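Local atomic coordinates of beta-lactamase Mb2281c (Mycobacterium bovis, PDB entry 3I7J), a protein that probably acts as a serine hydrolase of the beta-lactamase and penicillin-binding protein superfamily, attacking its substrate through an active-site serine. Residues 39-45 / 144-149; 47-51 / 201-205; 96-100 / 197-201; 188-192 / 225-229; 212-216 / 232-236. All blocks are in the same frame, centred on the assembly; numbering follows the deposited sequence.

Interactions 1 to 4 gather round the probable active site; interaction 5 packs a loop on the large antiparallel sheet beside it. Interactions 1 and 2 share helix 42-56, their centres about 11 Å apart. Interaction 3 touches interaction 1 where Tyr99 OH reaches Ser40 and Lys43. Interactions 4 and 5, centres about 9 Å apart, sit on neighbouring strands 224-228 and 232-237 of that sheet. Interaction 1 crosses both 2 and 3 along the chain, while 2 and 3 end on the same loop, 197-205, sharing Gly201; interaction 4 opens after 1 has closed and crosses 5. Ser40, Lys43, Tyr99 and His226, distant in sequence, thus meet between the sheet and the helical region.

Interaction 1: 39-45 / 144-149; sequences ASVTKPL and AAGFGA
Build 39-45 as a tight turn running into the start of helix 42-56, and lay the irregular segment 144-149 alongside, with CA distances of 4.0 Å for Ala39 to Phe147 and 5.1 Å for Thr42 to Ala149. Ala39 takes positive phi (53/-134), and its O meets Phe147 CA at 3.2 Å. Thr42 has chi1 m, so OG1 donates to Ala39 O (2.6 Å) and accepts from Ala149 N (2.8 Å); CG2 lies 3.4 Å from Ala145 O. Lys43 runs m, t, t, p, and the final bend brings NZ to Gly146 O at 2.8 Å. Leu45 (m, t) sets CD1 4.1 Å from Ala149 CB. A water bridges Ala39 N (3.0 Å), Phe147 O (2.6 Å) and Ala149 O (2.8 Å). Ser40-Val41-Thr42-Lys43 fits the SxxK signature of serine beta-lactamases. Ser40 OG and Lys43 NZ each hydrogen-bond Tyr99 OH, so a carbonyl and a phenol hold the lysine beside the probable nucleophile, an arrangement consistent with its taking part in proton transfer.

Interaction 2: 47-51 / 201-205; sequences ARAAQ and GLGFE
Behind the probable SxxK site, helix 42-56 leans its second and third turns on the loop that leads into strand 205-206. Residues 47-51 are regular helix, with Gln51 N bonded to Ala47 O at 2.9 Å. In 201-205, Leu202 (-92/69) centres an inverse gamma turn, closed by a weak Gly203 N to Gly201 O bond of 3.2 Å. Gly203 follows at 103/-17, a positive phi that calls for glycine, and its CA lies 3.4 Å from Ala47 CB, leaving no room for a side chain; the two CA atoms are 4.7 Å apart. Such close glycine-to-alanine packing lets the loop sit right against the helix that carries Ser40 and Lys43 in this beta-lactamase-type fold. Gln51 (m, t) stretches so that NE2 donates to Leu202 O at 3.0 Å, while OE1 receives Arg48 NH2 at 2.9 Å. Phe204, chi1 m, turns its ring back to the helix: CE1 lies 4.0 Å from Ala47 CB, CZ 3.5 Å from Gln51 NE2, and CE2 3.8 Å from Arg48 NH2, which approaches the ring edge. Arg48 (t, p) also makes a salt bridge through NE to Asp162 of helix 153-164.

Interaction 3: 96-100 / 197-201; sequences RRMYS and PNDWG
This contact carries the second signature of the probable active site: Tyr99 opens a Tyr-Ser-Asn sequence fitting the (S/Y)xN pattern of serine beta-lactamases, on an extended loop facing another irregular segment. Arg97 (-108/107) points at 197-201, its CA 7.3 Å from that of Asn198. With chi1 t and chi3 m, its guanidinium passes over the backbone: Trp200 N lies over one face, and CZ comes 3.6 Å from Trp200 CB. NH2 bonds to Gln181 O and Ala77 O, while NH1 reaches a water (3.0 Å) that donates to Asp199 OD1 (2.8 Å). Met98, a selenomethionine, points its CB away. Tyr99, chi1 t, brings CD1 to 3.6 Å from Trp200 CH2; the tyrosine and indole six-membered rings have centroids 5.5 Å apart and planes at 38°, and Tyr99 OH bonds to Ser40 and Lys43. Ser100 N-caps helix 101-115. In 197-201, a cis peptide precedes Pro197, and Asn198 OD1 bonds to Lys210. A second water, 2.8 Å from Asn198 ND2, donates to Arg97 O at 2.5 Å.

Interaction 4: 188-192 / 225-229; sequences VLPGY and GHFGQ
Phe227 lays its ring against the turn formed by 188-192, and the edge of Tyr192 meets its face in an offset edge-to-face pair: centroids 5.7 Å apart, planes at 85°, Tyr192 CE1 to Phe227 CZ 3.9 Å. Phe227 takes chi1 p and its CB points toward the turn; Tyr192 is m with chi2 near 88°. The turn itself is type II, Pro190 at -38/123 and Gly191 at 94/-18, closed by Tyr192 N to Leu189 O at 2.6 Å. The positive phi at Gly191 calls for glycine, and a side chain there would point at Phe227. Pro190 O comes in at the edge of the Phe227 ring, 3.2 Å from CZ, and Leu189 CD1 (t, p) stands 4.4 Å from CE1, also near the ring plane. Gln229, m and m, folds NE2 to 4.4 Å from Pro190 O. Residues 225-228 are extended, with His226 ND1 donating to the Phe227 O at 3.2 Å. His226-Phe227-Gly228 probably corresponds to the KTG-like (Lys/His-x-Gly) motif of relatives, consistent with His226 lining the active site. The turn links strands 187-189 and 193-195 of a small hairpin, while Phe227 belongs to strand 224-228 of the large sheet; Pro190 touches Tyr99, and on the strand His226 packs on Lys43 and Pro44 of helix 42-56.

Interaction 5: 212-216 / 232-236; sequences PHWTG and GFIWV
The contact is almost entirely aromatic, with Trp214 (chi1 p) inserting its six-membered ring toward strand 232-237. Its CZ3 sits 3.7 Å from both Phe233 CD1 and Trp235 CB, and meets the Trp235 indole at its edge. The Trp214 six-membered ring and the Phe233 ring have centroids 5.5 Å apart with planes at 49°. Phe233 and Trp235 (both chi1 p) point toward 212-216, whereas Ile234 points away, the alternation of an extended strand; nearest CA atoms are Thr215 to Trp235 at 7.4 Å and Trp214 to Phe233 at 8.5 Å. That strand lies in the antiparallel sheet of the beta-lactamase-type fold, between 242-248 and 224-228, so the loop packs on the face bearing Phe233 and Trp235, which also meets helix 256-271. A methyl also packs on the indole: Thr215 CG2 (chi1 p) lies 3.9 Å from Trp235 CD1. Ile234 O approaches the edge of the Trp214 ring, 3.3 Å from CH2. The indole nitrogens look elsewhere: Trp214 NE1 hydrogen-bonds Glu205, and Trp235 NE1 bonds Ser264 OG.

Interaction 1: 39-45 / 144-149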
# COMPACT_ATOMS: atom_id res chain seq x y z
N ALA A 39 2.71 6.62 -7.23
CA ALA A 39 3.38 7.29 -6.11
C ALA A 39 3.47 6.25 -4.99
O ALA A 39 3.82 5.10 -5.26
CB ALA A 39 2.58 8.52 -5.65
N SER A 40 3.13 6.62 -3.76
CA SER A 40 3.21 5.69 -2.63
C SER A 40 2.30 4.47 -2.69
O SER A 40 2.38 3.59 -1.83
CB SER A 40 2.98 6.43 -1.31
OG SER A 40 4.11 7.19 -0.96
N VAL A 41 1.41 4.41 -3.67
CA VAL A 41 0.57 3.24 -3.78
C VAL A 41 1.51 2.14 -4.27
O VAL A 41 1.14 0.97 -4.40
CB VAL A 41 -0.61 3.46 -4.77
CG1 VAL A 41 -1.41 2.17 -4.95
CG2 VAL A 41 -1.53 4.56 -4.22
N THR A 42 2.75 2.54 -4.55
CA THR A 42 3.79 1.62 -4.99
C THR A 42 4.16 0.72 -3.82
O THR A 42 4.40 -0.48 -3.99
CB THR A 42 5.09 2.36 -5.41
OG1 THR A 42 4.86 3.11 -6.61
CG2 THR A 42 6.24 1.37 -5.64
N LYS A 43 4.20 1.29 -2.62
CA LYS A 43 4.60 0.56 -1.43
C LYS A 43 3.94 -0.80 -1.19
O LYS A 43 4.63 -1.76 -0.90
CB LYS A 43 4.46 1.46 -0.20
CG LYS A 43 5.49 2.60 -0.21
CD LYS A 43 5.71 3.26 1.16
CE LYS A 43 6.87 4.26 1.11
NZ LYS A 43 6.62 5.43 0.20
N PRO A 44 2.61 -0.90 -1.34
CA PRO A 44 1.98 -2.21 -1.11
C PRO A 44 2.53 -3.27 -2.07
O PRO A 44 2.63 -4.45 -1.72
CB PRO A 44 0.50 -1.91 -1.34
CG PRO A 44 0.38 -0.47 -0.94
CD PRO A 44 1.60 0.14 -1.59
N LEU A 45 2.88 -2.85 -3.28
CA LEU A 45 3.42 -3.78 -4.28
C LEU A 45 4.80 -4.26 -3.85
O LEU A 45 5.10 -5.45 -3.88
CB LEU A 45 3.50 -3.11 -5.65
CG LEU A 45 2.18 -2.65 -6.29
CD1 LEU A 45 2.48 -1.96 -7.61
CD2 LEU A 45 1.26 -3.85 -6.54
N ALA A 144 13.62 4.02 -6.38
CA ALA A 144 12.23 4.42 -6.56
C ALA A 144 11.25 3.40 -5.99
O ALA A 144 10.04 3.46 -6.27
CB ALA A 144 11.96 4.64 -8.05
N ALA A 145 11.76 2.48 -5.18
CA ALA A 145 10.95 1.43 -4.57
C ALA A 145 9.81 1.98 -3.72
O ALA A 145 8.86 1.25 -3.41
CB ALA A 145 11.82 0.54 -3.72
N GLY A 146 9.90 3.24 -3.33
CA GLY A 146 8.85 3.79 -2.50
C GLY A 146 7.79 4.60 -3.23
O GLY A 146 6.80 4.99 -2.61
N PHE A 147 7.94 4.81 -4.54
CA PHE A 147 6.98 5.66 -5.24
C PHE A 147 7.02 5.63 -6.77
O PHE A 147 6.25 6.35 -7.41
CB PHE A 147 7.23 7.09 -4.81
CG PHE A 147 8.64 7.53 -5.07
CD1 PHE A 147 9.01 8.07 -6.30
CD2 PHE A 147 9.63 7.33 -4.11
CE1 PHE A 147 10.34 8.39 -6.59
CE2 PHE A 147 10.97 7.64 -4.37
CZ PHE A 147 11.33 8.18 -5.62
N GLY A 148 7.89 4.82 -7.35
CA GLY A 148 8.02 4.81 -8.80
C GLY A 148 7.21 3.84 -9.62
O GLY A 148 7.42 3.75 -10.83
N ALA A 149 6.30 3.11 -9.00
CA ALA A 149 5.50 2.15 -9.76
C ALA A 149 4.41 2.82 -10.60
O ALA A 149 3.89 3.89 -10.26
CB ALA A 149 4.89 1.12 -8.83
O HOH W 1 4.75 6.46 -9.49

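Interaction 2: 47-51 / 201-205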
# COMPACT_ATOMS: atom_id res chain seq x y z
N ALA A 47 6.01 -4.10 -0.83
CA ALA A 47 5.85 -4.83 0.43
C ALA A 47 5.47 -6.29 0.17
O ALA A 47 5.98 -7.20 0.83
CB ALA A 47 4.78 -4.17 1.28
N ARG A 48 4.57 -6.51 -0.79
CA ARG A 48 4.16 -7.87 -1.09
C ARG A 48 5.32 -8.65 -1.68
O ARG A 48 5.46 -9.86 -1.45
CB ARG A 48 2.98 -7.88 -2.06
CG ARG A 48 2.29 -9.23 -2.17
CD ARG A 48 1.74 -9.65 -0.82
NE ARG A 48 0.43 -10.27 -0.93
CZ ARG A 48 -0.40 -10.41 0.09
NH1 ARG A 48 -1.58 -10.99 -0.08
NH2 ARG A 48 -0.04 -9.97 1.30
N ALA A 49 6.16 -7.96 -2.44
CA ALA A 49 7.34 -8.58 -3.04
C ALA A 49 8.31 -8.98 -1.92
O ALA A 49 8.92 -10.05 -1.97
CB ALA A 49 8.00 -7.62 -4.01
N ALA A 50 8.46 -8.11 -0.92
CA ALA A 50 9.35 -8.39 0.21
C ALA A 50 8.79 -9.54 1.06
O ALA A 50 9.55 -10.29 1.67
CB ALA A 50 9.52 -7.14 1.08
N GLN A 51 7.47 -9.66 1.09
CA GLN A 51 6.81 -10.72 1.83
C GLN A 51 7.07 -12.06 1.13
O GLN A 51 7.32 -13.07 1.78
CB GLN A 51 5.31 -10.46 1.92
CG GLN A 51 4.93 -9.39 2.94
CD GLN A 51 3.55 -8.83 2.68
OE1 GLN A 51 2.66 -9.54 2.21
NE2 GLN A 51 3.36 -7.55 2.98
N GLY A 201 1.40 -2.01 9.12
CA GLY A 201 1.61 -3.44 9.06
C GLY A 201 2.95 -3.68 8.40
O GLY A 201 3.87 -2.89 8.60
N LEU A 202 3.07 -4.75 7.62
CA LEU A 202 4.33 -5.04 6.94
C LEU A 202 4.32 -4.42 5.55
O LEU A 202 4.28 -5.12 4.54
CB LEU A 202 4.56 -6.55 6.82
CG LEU A 202 4.86 -7.34 8.10
CD1 LEU A 202 4.95 -8.82 7.76
CD2 LEU A 202 6.16 -6.85 8.70
N GLY A 203 4.36 -3.09 5.49
CA GLY A 203 4.37 -2.41 4.21
C GLY A 203 3.02 -1.83 3.86
O GLY A 203 2.91 -0.98 2.98
N PHE A 204 1.99 -2.30 4.55
CA PHE A 204 0.63 -1.82 4.32
C PHE A 204 0.23 -0.91 5.48
O PHE A 204 0.45 -1.25 6.65
CB PHE A 204 -0.37 -2.99 4.28
CG PHE A 204 0.01 -4.10 3.32
CD1 PHE A 204 0.62 -3.82 2.10
CD2 PHE A 204 -0.34 -5.42 3.60
CE1 PHE A 204 0.88 -4.84 1.18
CE2 PHE A 204 -0.09 -6.45 2.69
CZ PHE A 204 0.52 -6.15 1.48
N GLU A 205 -0.37 0.24 5.19
CA GLU A 205 -0.80 1.10 6.29
C GLU A 205 -2.04 0.44 6.87
O GLU A 205 -2.79 -0.23 6.16
CB GLU A 205 -1.18 2.50 5.80
CG GLU A 205 -1.33 3.50 6.95
CD GLU A 205 -2.37 4.59 6.66
OE1 GLU A 205 -2.46 5.05 5.50
OE2 GLU A 205 -3.07 4.99 7.61

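Interaction 3: 96-100 / 197-201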
# COMPACT_ATOMS: atom_id res chain seq x y z
N ARG A 96 10.60 4.88 17.14
CA ARG A 96 9.67 5.80 16.50
C ARG A 96 9.12 5.28 15.18
O ARG A 96 9.73 4.47 14.49
CB ARG A 96 10.33 7.16 16.26
CG ARG A 96 10.44 8.01 17.51
CD ARG A 96 10.47 9.50 17.18
NE ARG A 96 11.73 9.92 16.60
CZ ARG A 96 11.94 11.13 16.07
NH1 ARG A 96 10.97 12.03 16.06
NH2 ARG A 96 13.13 11.44 15.57
N ARG A 97 7.93 5.76 14.85
CA ARG A 97 7.29 5.40 13.62
C ARG A 97 7.33 6.60 12.70
O ARG A 97 6.63 7.58 12.93
CB ARG A 97 5.84 5.01 13.86
CG ARG A 97 5.01 4.83 12.60
CD ARG A 97 4.07 3.64 12.74
NE ARG A 97 4.74 2.40 12.44
CZ ARG A 97 4.41 1.21 12.94
NH1 ARG A 97 3.41 1.07 13.80
NH2 ARG A 97 5.11 0.15 12.57
N MSE A 98 8.18 6.56 11.69
CA MSE A 98 8.20 7.67 10.75
C MSE A 98 8.26 7.16 9.32
O MSE A 98 9.18 6.46 8.91
CB MSE A 98 9.32 8.67 11.07
CG MSE A 98 10.74 8.24 10.84
SE MSE A 98 11.98 9.70 11.40
CE MSE A 98 12.18 9.18 13.27
N TYR A 99 7.21 7.50 8.59
CA TYR A 99 7.06 7.11 7.20
C TYR A 99 8.35 7.42 6.46
O TYR A 99 8.90 8.50 6.62
CB TYR A 99 5.90 7.89 6.58
CG TYR A 99 5.56 7.46 5.18
CD1 TYR A 99 5.04 6.19 4.93
CD2 TYR A 99 5.73 8.33 4.10
CE1 TYR A 99 4.70 5.80 3.64
CE2 TYR A 99 5.38 7.95 2.81
CZ TYR A 99 4.87 6.69 2.58
OH TYR A 99 4.51 6.32 1.31
N SER A 100 8.84 6.48 5.66
CA SER A 100 10.09 6.71 4.94
C SER A 100 10.17 6.08 3.56
O SER A 100 9.88 4.89 3.38
CB SER A 100 11.27 6.22 5.77
OG SER A 100 12.48 6.32 5.04
N PRO A 197 -2.53 5.98 17.82
CA PRO A 197 -1.22 5.68 17.23
C PRO A 197 -1.27 5.71 15.70
O PRO A 197 -2.35 5.78 15.11
CB PRO A 197 -0.94 4.28 17.76
CG PRO A 197 -2.31 3.64 17.68
CD PRO A 197 -3.25 4.74 18.17
N ASN A 198 -0.11 5.65 15.06
CA ASN A 198 -0.03 5.64 13.60
C ASN A 198 0.36 4.22 13.20
O ASN A 198 1.47 3.97 12.78
CB ASN A 198 1.01 6.66 13.11
CG ASN A 198 0.92 6.89 11.60
OD1 ASN A 198 -0.11 6.63 10.99
ND2 ASN A 198 2.00 7.39 11.01
N ASP A 199 -0.60 3.31 13.34
CA ASP A 199 -0.39 1.89 13.04
C ASP A 199 0.01 1.56 11.61
O ASP A 199 -0.52 2.13 10.65
CB ASP A 199 -1.65 1.11 13.38
CG ASP A 199 -1.88 1.00 14.87
OD1 ASP A 199 -1.01 1.48 15.64
OD2 ASP A 199 -2.92 0.44 15.27
N TRP A 200 0.93 0.62 11.49
CA TRP A 200 1.39 0.17 10.19
C TRP A 200 1.62 -1.34 10.25
O TRP A 200 1.98 -1.88 11.29
CB TRP A 200 2.68 0.91 9.81
CG TRP A 200 2.71 1.38 8.38
CD1 TRP A 200 3.00 0.64 7.27
CD2 TRP A 200 2.40 2.70 7.91
NE1 TRP A 200 2.88 1.41 6.14
CE2 TRP A 200 2.52 2.68 6.50
CE3 TRP A 200 2.03 3.90 8.54
CZ2 TRP A 200 2.28 3.81 5.70
CZ3 TRP A 200 1.80 5.03 7.74
CH2 TRP A 200 1.92 4.97 6.34
N GLY A 201 1.40 -2.01 9.12
CA GLY A 201 1.61 -3.44 9.06
C GLY A 201 2.95 -3.68 8.40
O GLY A 201 3.87 -2.89 8.60
O HOH W 2 1.67 2.27 15.91
O HOH W 3 4.51 8.24 11.80

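Interaction 4: 188-192 / 225-229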
# COMPACT_ATOMS: atom_id res chain seq x y z
N VAL A 188 3.16 11.04 12.45
CA VAL A 188 2.36 11.69 11.44
C VAL A 188 2.14 10.83 10.21
O VAL A 188 3.02 10.08 9.79
CB VAL A 188 2.99 13.03 11.02
CG1 VAL A 188 3.08 13.96 12.22
CG2 VAL A 188 4.36 12.80 10.42
N LEU A 189 0.94 10.91 9.66
CA LEU A 189 0.59 10.21 8.45
C LEU A 189 0.58 11.36 7.45
O LEU A 189 -0.32 12.20 7.48
CB LEU A 189 -0.79 9.58 8.54
CG LEU A 189 -1.36 9.04 7.22
CD1 LEU A 189 -0.48 7.91 6.69
CD2 LEU A 189 -2.78 8.53 7.45
N PRO A 190 1.60 11.43 6.58
CA PRO A 190 1.69 12.50 5.58
C PRO A 190 0.33 12.88 4.99
O PRO A 190 -0.37 12.03 4.45
CB PRO A 190 2.63 11.91 4.54
CG PRO A 190 3.57 11.09 5.40
CD PRO A 190 2.64 10.41 6.36
N GLY A 191 -0.03 14.15 5.12
CA GLY A 191 -1.30 14.60 4.59
C GLY A 191 -2.41 14.59 5.62
O GLY A 191 -3.44 15.24 5.43
N TYR A 192 -2.22 13.85 6.71
CA TYR A 192 -3.24 13.78 7.74
C TYR A 192 -2.74 14.12 9.15
O TYR A 192 -3.45 13.91 10.14
CB TYR A 192 -3.91 12.41 7.73
CG TYR A 192 -4.76 12.20 6.50
CD1 TYR A 192 -4.20 11.69 5.33
CD2 TYR A 192 -6.09 12.60 6.48
CE1 TYR A 192 -4.96 11.59 4.16
CE2 TYR A 192 -6.85 12.51 5.33
CZ TYR A 192 -6.28 12.00 4.17
OH TYR A 192 -7.03 11.93 3.01
N GLY A 225 -4.01 -0.71 3.53
CA GLY A 225 -3.76 -0.36 2.14
C GLY A 225 -2.76 0.78 2.04
O GLY A 225 -1.74 0.77 2.73
N HIS A 226 -3.05 1.77 1.21
CA HIS A 226 -2.12 2.88 1.04
C HIS A 226 -2.68 3.90 0.07
O HIS A 226 -3.49 3.55 -0.79
CB HIS A 226 -0.79 2.34 0.48
CG HIS A 226 0.44 2.86 1.16
ND1 HIS A 226 0.84 4.17 1.05
CD2 HIS A 226 1.37 2.24 1.93
CE1 HIS A 226 1.98 4.34 1.71
NE2 HIS A 226 2.31 3.18 2.26
N PHE A 227 -2.28 5.16 0.21
CA PHE A 227 -2.70 6.17 -0.76
C PHE A 227 -1.41 6.80 -1.23
O PHE A 227 -0.35 6.55 -0.65
CB PHE A 227 -3.68 7.21 -0.15
CG PHE A 227 -3.02 8.30 0.65
CD1 PHE A 227 -2.64 8.08 1.96
CD2 PHE A 227 -2.82 9.56 0.09
CE1 PHE A 227 -2.06 9.10 2.72
CE2 PHE A 227 -2.25 10.59 0.84
CZ PHE A 227 -1.87 10.36 2.16
N GLY A 228 -1.48 7.58 -2.30
CA GLY A 228 -0.28 8.21 -2.83
C GLY A 228 -0.52 9.67 -3.14
O GLY A 228 -1.66 10.08 -3.33
N GLN A 229 0.56 10.45 -3.20
CA GLN A 229 0.46 11.87 -3.48
C GLN A 229 0.05 12.16 -4.92
O GLN A 229 -0.21 13.30 -5.28
CB GLN A 229 1.80 12.57 -3.19
CG GLN A 229 2.21 12.59 -1.71
CD GLN A 229 1.25 13.39 -0.84
OE1 GLN A 229 0.93 14.54 -1.15
NE2 GLN A 229 0.81 12.80 0.27

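Interaction 5: 212-216 / 232-236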
# COMPACT_ATOMS: atom_id res chain seq x y z
N PRO A 212 -8.17 12.90 11.09
CA PRO A 212 -8.90 12.58 9.86
C PRO A 212 -8.13 11.50 9.10
O PRO A 212 -6.97 11.22 9.43
CB PRO A 212 -8.92 13.91 9.13
CG PRO A 212 -7.60 14.50 9.49
CD PRO A 212 -7.49 14.20 10.98
N HIS A 213 -8.75 10.89 8.09
CA HIS A 213 -8.10 9.83 7.32
C HIS A 213 -8.61 9.82 5.88
O HIS A 213 -9.59 10.49 5.57
CB HIS A 213 -8.38 8.47 7.97
CG HIS A 213 -7.41 7.39 7.57
ND1 HIS A 213 -6.07 7.45 7.88
CD2 HIS A 213 -7.59 6.24 6.89
CE1 HIS A 213 -5.46 6.38 7.41
NE2 HIS A 213 -6.36 5.63 6.80
N TRP A 214 -7.95 9.06 5.02
CA TRP A 214 -8.37 8.99 3.62
C TRP A 214 -9.47 7.95 3.40
O TRP A 214 -10.20 8.03 2.41
CB TRP A 214 -7.18 8.71 2.70
CG TRP A 214 -6.28 7.59 3.14
CD1 TRP A 214 -5.29 7.65 4.09
CD2 TRP A 214 -6.30 6.24 2.66
NE1 TRP A 214 -4.69 6.41 4.22
CE2 TRP A 214 -5.29 5.53 3.35
CE3 TRP A 214 -7.07 5.56 1.71
CZ2 TRP A 214 -5.03 4.18 3.12
CZ3 TRP A 214 -6.82 4.21 1.48
CH2 TRP A 214 -5.81 3.54 2.19
N THR A 215 -9.60 6.99 4.32
CA THR A 215 -10.65 5.98 4.18
C THR A 215 -11.99 6.53 4.70
O THR A 215 -12.07 7.68 5.13
CB THR A 215 -10.31 4.67 4.97
OG1 THR A 215 -10.13 4.97 6.36
CG2 THR A 215 -9.05 4.03 4.42
N GLY A 216 -13.04 5.72 4.63
CA GLY A 216 -14.34 6.18 5.08
C GLY A 216 -14.53 6.06 6.58
O GLY A 216 -13.79 5.33 7.25
N GLY A 232 -4.09 8.74 -5.76
CA GLY A 232 -4.63 7.40 -5.93
C GLY A 232 -4.56 6.67 -4.60
O GLY A 232 -3.81 7.07 -3.72
N PHE A 233 -5.34 5.60 -4.44
CA PHE A 233 -5.30 4.86 -3.20
C PHE A 233 -5.91 3.47 -3.32
O PHE A 233 -6.60 3.14 -4.30
CB PHE A 233 -6.02 5.63 -2.08
CG PHE A 233 -7.53 5.65 -2.19
CD1 PHE A 233 -8.29 4.50 -1.94
CD2 PHE A 233 -8.20 6.82 -2.51
CE1 PHE A 233 -9.69 4.53 -2.00
CE2 PHE A 233 -9.60 6.86 -2.58
CZ PHE A 233 -10.34 5.72 -2.33
N ILE A 234 -5.65 2.65 -2.31
CA ILE A 234 -6.21 1.32 -2.27
C ILE A 234 -6.41 0.91 -0.82
O ILE A 234 -5.52 1.08 0.01
CB ILE A 234 -5.29 0.28 -2.97
CG1 ILE A 234 -5.88 -1.13 -2.78
CG2 ILE A 234 -3.87 0.32 -2.38
CD1 ILE A 234 -5.14 -2.22 -3.57
N TRP A 235 -7.60 0.44 -0.52
CA TRP A 235 -7.87 -0.06 0.82
C TRP A 235 -8.62 -1.36 0.68
O TRP A 235 -9.35 -1.58 -0.29
CB TRP A 235 -8.61 0.95 1.71
CG TRP A 235 -9.97 1.46 1.27
CD1 TRP A 235 -10.28 2.74 0.93
CD2 TRP A 235 -11.20 0.72 1.25
NE1 TRP A 235 -11.63 2.86 0.71
CE2 TRP A 235 -12.22 1.64 0.90
CE3 TRP A 235 -11.55 -0.61 1.49
CZ2 TRP A 235 -13.57 1.25 0.78
CZ3 TRP A 235 -12.88 -0.99 1.38
CH2 TRP A 235 -13.88 -0.06 1.03
N VAL A 236 -8.39 -2.23 1.65
CA VAL A 236 -9.00 -3.55 1.71
C VAL A 236 -9.57 -3.61 3.11
O VAL A 236 -8.86 -3.39 4.08
CB VAL A 236 -7.93 -4.65 1.56
CG1 VAL A 236 -8.58 -6.02 1.50
CG2 VAL A 236 -7.10 -4.38 0.31